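Local coordinates for malonyl CoA-acyl carrier protein transacylase (Mycobacterium tuberculosis, PDB 2QC3), which transfers the malonyl group from malonyl-CoA to holo acyl carrier protein, supplying malonyl-ACP for fatty acid biosynthesis, at residues S19-L22 against Q23-G26; T47-S50 against T51-T55. All blocks are in the same frame, centred on the assembly; numbering follows the deposited sequence.

Interaction 1 (S19-L22 against Q23-G26); sequences SPWL and QLPG
From Trp21 to Leu24 the chain folds back in a type I beta turn with Leu22 and Gln23 at its corners, closed by the bond from Leu24 N to Trp21 O (3.1 Å, N-H...O angle 153°). This turn carries the side chains of its first and last residues side by side in the same direction. Leu24 holds CG beside its backbone N (chi1 -71°), which brings CD1 to the benzo edge of the Trp21 indole, close to the ring plane, 3.6 Å from CE3 and 4.0 Å from CZ3. The fold of the backbone itself sets Leu24 CB 3.5 Å from Trp21 O. Gln23 runs extended from the corner and lies back along the preceding backbone, its CG 3.8 Å from Ser19 O. A water joins the two halves by donating to both Leu22 O and Leu24 O, each at 2.8 Å, bridging a corner residue of the turn to its last residue. The indole is buried among Leu70 and Ala71 of helix 57-77 and Pro270, Val291, Pro294 and Leu297 of nearby loops, while Leu24 reaches Glu74 of the same helix. Gly26 then takes the N-cap position of the next helix. This is a surface beta turn whose first and last side chains, Trp21 and Leu24, pack the loop between strand 2-7 and helix 27-37 on helix 57-77.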
ATOM      1  N   SER A  19       9.647 -16.271   2.936  1.00 44.86           N
ATOM      2  CA  SER A  19      10.671 -17.240   3.330  1.00 46.50           C
ATOM      3  C   SER A  19      11.686 -16.701   4.329  1.00 46.54           C
ATOM      4  O   SER A  19      11.863 -17.260   5.410  1.00 47.01           O
ATOM      5  CB  SER A  19      11.407 -17.763   2.097  1.00 46.31           C
ATOM      6  OG  SER A  19      10.526 -18.506   1.282  1.00 47.13           O
ATOM      7  N   PRO A  20      12.359 -15.599   3.981  1.00 47.30           N
ATOM      8  CA  PRO A  20      13.355 -15.025   4.887  1.00 47.29           C
ATOM      9  C   PRO A  20      12.795 -14.485   6.198  1.00 47.61           C
ATOM     10  O   PRO A  20      13.557 -14.144   7.099  1.00 47.84           O
ATOM     11  CB  PRO A  20      14.000 -13.944   4.034  1.00 47.67           C
ATOM     12  CG  PRO A  20      12.854 -13.475   3.179  1.00 47.86           C
ATOM     13  CD  PRO A  20      12.206 -14.770   2.771  1.00 47.40           C
ATOM     14  N   TRP A  21      11.472 -14.406   6.314  1.00 47.15           N
ATOM     15  CA  TRP A  21      10.878 -13.899   7.545  1.00 46.87           C
ATOM     16  C   TRP A  21      10.329 -14.994   8.451  1.00 48.06           C
ATOM     17  O   TRP A  21      10.272 -14.826   9.669  1.00 47.06           O
ATOM     18  CB  TRP A  21       9.788 -12.866   7.238  1.00 45.20           C
ATOM     19  CG  TRP A  21      10.330 -11.644   6.557  1.00 42.73           C
ATOM     20  CD1 TRP A  21      10.303 -11.374   5.221  1.00 43.26           C
ATOM     21  CD2 TRP A  21      11.049 -10.566   7.171  1.00 41.83           C
ATOM     22  NE1 TRP A  21      10.962 -10.196   4.961  1.00 42.52           N
ATOM     23  CE2 TRP A  21      11.430  -9.680   6.139  1.00 41.98           C
ATOM     24  CE3 TRP A  21      11.412 -10.266   8.490  1.00 41.52           C
ATOM     25  CZ2 TRP A  21      12.159  -8.508   6.387  1.00 40.41           C
ATOM     26  CZ3 TRP A  21      12.138  -9.096   8.738  1.00 41.07           C
ATOM     27  CH2 TRP A  21      12.502  -8.234   7.688  1.00 39.24           C
ATOM     28  N   LEU A  22       9.945 -16.120   7.861  1.00 49.66           N
ATOM     29  CA  LEU A  22       9.408 -17.233   8.636  1.00 52.10           C
ATOM     30  C   LEU A  22      10.498 -17.907   9.468  1.00 53.67           C
ATOM     31  O   LEU A  22      10.246 -18.897  10.154  1.00 53.03           O
ATOM     32  CB  LEU A  22       8.753 -18.261   7.709  1.00 51.87           C
ATOM     33  CG  LEU A  22       7.502 -17.805   6.954  1.00 51.63           C
ATOM     34  CD1 LEU A  22       6.986 -18.941   6.091  1.00 51.42           C
ATOM     35  CD2 LEU A  22       6.435 -17.363   7.946  1.00 52.95           C
ATOM     36  N   GLN A  23      11.709 -17.366   9.400  1.00 55.75           N
ATOM     37  CA  GLN A  23      12.825 -17.913  10.157  1.00 58.26           C
ATOM     38  C   GLN A  23      12.864 -17.284  11.546  1.00 58.58           C
ATOM     39  O   GLN A  23      13.356 -17.891  12.496  1.00 59.40           O
ATOM     40  CB  GLN A  23      14.145 -17.648   9.426  1.00 59.57           C
ATOM     41  CG  GLN A  23      14.267 -18.348   8.076  1.00 61.75           C
ATOM     42  CD  GLN A  23      15.519 -17.941   7.312  1.00 64.19           C
ATOM     43  OE1 GLN A  23      15.763 -18.411   6.201  1.00 66.02           O
ATOM     44  NE2 GLN A  23      16.317 -17.060   7.907  1.00 65.22           N
ATOM     45  N   LEU A  24      12.340 -16.066  11.659  1.00 58.78           N
ATOM     46  CA  LEU A  24      12.320 -15.357  12.934  1.00 58.84           C
ATOM     47  C   LEU A  24      11.488 -16.088  13.980  1.00 58.82           C
ATOM     48  O   LEU A  24      10.576 -16.847  13.649  1.00 58.47           O
ATOM     49  CB  LEU A  24      11.765 -13.939  12.761  1.00 59.32           C
ATOM     50  CG  LEU A  24      12.623 -12.904  12.030  1.00 60.05           C
ATOM     51  CD1 LEU A  24      11.811 -11.638  11.819  1.00 59.78           C
ATOM     52  CD2 LEU A  24      13.893 -12.616  12.817  1.00 60.09           C
ATOM     53  N   PRO A  25      11.799 -15.864  15.265  1.00 58.38           N
ATOM     54  CA  PRO A  25      11.075 -16.502  16.366  1.00 57.61           C
ATOM     55  C   PRO A  25       9.653 -15.965  16.491  1.00 56.15           C
ATOM     56  O   PRO A  25       9.444 -14.775  16.741  1.00 55.84           O
ATOM     57  CB  PRO A  25      11.936 -16.165  17.581  1.00 58.66           C
ATOM     58  CG  PRO A  25      12.496 -14.820  17.223  1.00 60.04           C
ATOM     59  CD  PRO A  25      12.892 -15.017  15.776  1.00 59.50           C
ATOM     60  N   GLY A  26       8.681 -16.850  16.308  1.00 54.52           N
ATOM     61  CA  GLY A  26       7.290 -16.454  16.405  1.00 52.57           C
ATOM     62  C   GLY A  26       6.677 -16.148  15.055  1.00 50.44           C
ATOM     63  O   GLY A  26       5.460 -15.999  14.938  1.00 49.81           O
TER
HETATM   64  O   HOH W   1       9.143 -19.012  12.697  1.00 36.63           O

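Interaction 2 (T47-S50 against T51-T55); sequences TTAS and TEEIT
Ser50 O accepts from two amides of the short helix that follows: Ile54 N at 3.0 Å, and Glu53 N through a weak, bent bond. Glu53 N is directed better at Ser50 OG, 3.2 Å away with an N-H...O angle of 156°. That hydroxyl stands between its own backbone N and carbonyl carbon (chi1 64°), which swings it over the first turn and makes it the helix cap. The Glu53 side chain extends back past the N-cap toward Ala49: CG lies anti to the backbone N (chi1 165°) and the chain is extended, bringing OE1 alongside Ala49, 3.3 Å from its CB. A water links this carboxylate to the cap, donating to Glu53 OE1 at 2.7 Å and accepting from Ser50 N at 2.8 Å. The same oxygen forms a salt bridge with Arg44, which would probably favour the ionised carboxylate. On the buried side Ile54 lays its CG2 branch against Ala49 CB at 3.6 Å, while its CG1 branch lies 3.3 Å from Ser50 O. Outside the pair of segments, Thr51 OG1 is hydrogen-bonded to Glu15. Ser50 is thus a serine N-cap, paired with Glu53 in a capping box whose second half is water-mediated, and Ala49 with Ile54 forms a hydrophobic staple across the start of helix 51-54, joining it to the loop after helix 42-47.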
ATOM      1  N   THR A  47       5.573 -18.443   0.405  1.00 45.13           N
ATOM      2  CA  THR A  47       6.804 -19.211   0.256  1.00 47.44           C
ATOM      3  C   THR A  47       6.872 -20.012  -1.040  1.00 48.75           C
ATOM      4  O   THR A  47       7.741 -19.768  -1.878  1.00 49.01           O
ATOM      5  CB  THR A  47       7.017 -20.180   1.449  1.00 46.97           C
ATOM      6  OG1 THR A  47       5.886 -21.051   1.580  1.00 46.92           O
ATOM      7  CG2 THR A  47       7.206 -19.401   2.737  1.00 45.92           C
ATOM      8  N   THR A  48       5.947 -20.950  -1.216  1.00 50.39           N
ATOM      9  CA  THR A  48       5.938 -21.799  -2.406  1.00 52.24           C
ATOM     10  C   THR A  48       5.113 -21.300  -3.596  1.00 53.61           C
ATOM     11  O   THR A  48       5.521 -21.477  -4.743  1.00 54.99           O
ATOM     12  CB  THR A  48       5.464 -23.224  -2.052  1.00 51.49           C
ATOM     13  OG1 THR A  48       4.154 -23.166  -1.474  1.00 53.26           O
ATOM     14  CG2 THR A  48       6.420 -23.866  -1.059  1.00 51.86           C
ATOM     15  N   ALA A  49       3.963 -20.686  -3.331  1.00 54.04           N
ATOM     16  CA  ALA A  49       3.096 -20.192  -4.401  1.00 54.22           C
ATOM     17  C   ALA A  49       3.865 -19.450  -5.491  1.00 54.39           C
ATOM     18  O   ALA A  49       4.900 -18.837  -5.232  1.00 54.41           O
ATOM     19  CB  ALA A  49       2.012 -19.287  -3.821  1.00 53.20           C
ATOM     20  N   SER A  50       3.345 -19.510  -6.713  1.00 54.90           N
ATOM     21  CA  SER A  50       3.971 -18.852  -7.855  1.00 55.33           C
ATOM     22  C   SER A  50       3.613 -17.371  -7.914  1.00 55.96           C
ATOM     23  O   SER A  50       2.520 -16.967  -7.513  1.00 55.27           O
ATOM     24  CB  SER A  50       3.528 -19.524  -9.154  1.00 54.94           C
ATOM     25  OG  SER A  50       2.133 -19.370  -9.341  1.00 55.11           O
ATOM     26  N   THR A  51       4.539 -16.565  -8.420  1.00 56.37           N
ATOM     27  CA  THR A  51       4.320 -15.130  -8.537  1.00 56.63           C
ATOM     28  C   THR A  51       2.987 -14.856  -9.222  1.00 55.64           C
ATOM     29  O   THR A  51       2.325 -13.860  -8.941  1.00 55.05           O
ATOM     30  CB  THR A  51       5.448 -14.459  -9.349  1.00 57.52           C
ATOM     31  OG1 THR A  51       6.681 -14.563  -8.628  1.00 59.88           O
ATOM     32  CG2 THR A  51       5.135 -12.990  -9.590  1.00 59.57           C
ATOM     33  N   GLU A  52       2.591 -15.757 -10.114  1.00 54.72           N
ATOM     34  CA  GLU A  52       1.341 -15.610 -10.848  1.00 54.51           C
ATOM     35  C   GLU A  52       0.123 -15.818  -9.955  1.00 52.83           C
ATOM     36  O   GLU A  52      -0.842 -15.054 -10.021  1.00 52.49           O
ATOM     37  CB  GLU A  52       1.302 -16.599 -12.014  1.00 56.81           C
ATOM     38  CG  GLU A  52       2.481 -16.469 -12.964  1.00 60.66           C
ATOM     39  CD  GLU A  52       2.385 -17.412 -14.145  1.00 63.45           C
ATOM     40  OE1 GLU A  52       2.318 -18.641 -13.919  1.00 66.27           O
ATOM     41  OE2 GLU A  52       2.377 -16.924 -15.296  1.00 64.71           O
ATOM     42  N   GLU A  53       0.168 -16.853  -9.123  1.00 50.50           N
ATOM     43  CA  GLU A  53      -0.941 -17.139  -8.225  1.00 49.18           C
ATOM     44  C   GLU A  53      -1.090 -16.050  -7.169  1.00 47.12           C
ATOM     45  O   GLU A  53      -2.205 -15.723  -6.759  1.00 46.70           O
ATOM     46  CB  GLU A  53      -0.745 -18.495  -7.534  1.00 49.34           C
ATOM     47  CG  GLU A  53      -1.655 -18.690  -6.323  1.00 50.83           C
ATOM     48  CD  GLU A  53      -1.547 -20.068  -5.701  1.00 52.13           C
ATOM     49  OE1 GLU A  53      -0.428 -20.617  -5.647  1.00 53.15           O
ATOM     50  OE2 GLU A  53      -2.584 -20.596  -5.248  1.00 52.46           O
ATOM     51  N   ILE A  54       0.035 -15.488  -6.739  1.00 44.99           N
ATOM     52  CA  ILE A  54       0.028 -14.450  -5.717  1.00 43.62           C
ATOM     53  C   ILE A  54      -0.289 -13.060  -6.261  1.00 43.39           C
ATOM     54  O   ILE A  54      -0.515 -12.122  -5.493  1.00 43.64           O
ATOM     55  CB  ILE A  54       1.373 -14.394  -4.978  1.00 42.81           C
ATOM     56  CG1 ILE A  54       2.489 -14.015  -5.953  1.00 42.93           C
ATOM     57  CG2 ILE A  54       1.647 -15.731  -4.309  1.00 43.10           C
ATOM     58  CD1 ILE A  54       3.822 -13.734  -5.287  1.00 42.63           C
ATOM     59  N   THR A  55      -0.303 -12.921  -7.582  1.00 41.98           N
ATOM     60  CA  THR A  55      -0.611 -11.634  -8.185  1.00 42.15           C
ATOM     61  C   THR A  55      -2.127 -11.408  -8.141  1.00 40.37           C
ATOM     62  O   THR A  55      -2.617 -10.328  -8.465  1.00 40.62           O
ATOM     63  CB  THR A  55      -0.093 -11.565  -9.631  1.00 43.15           C
ATOM     64  OG1 THR A  55       1.333 -11.702  -9.619  1.00 46.00           O
ATOM     65  CG2 THR A  55      -0.447 -10.232 -10.272  1.00 45.75           C
TER
HETATM   66  O   HOH W   2       1.679 -21.728  -6.831  1.00 72.72           O

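Interaction 1 comes first along the chain, in the loop between strand 2-7 and helix 27-37; interaction 2 follows beyond helices 27-37 and 42-47, at the start of helix 51-54. Their centres lie about 18 Å apart, yet the two regions touch through Thr47, whose CG2 packs 3.4 Å from Leu22 CD1 and also meets Ser19. The end of helix 42-47 therefore connects them. Both belong to the acyl transferase domain, within the connection from strand 2-7 to helix 57-77, and both lie away from the probable catalytic pair Ser92 and His195. They mark two points of this connection, the turn before helix 27-37 and the cap at the start of helix 51-54.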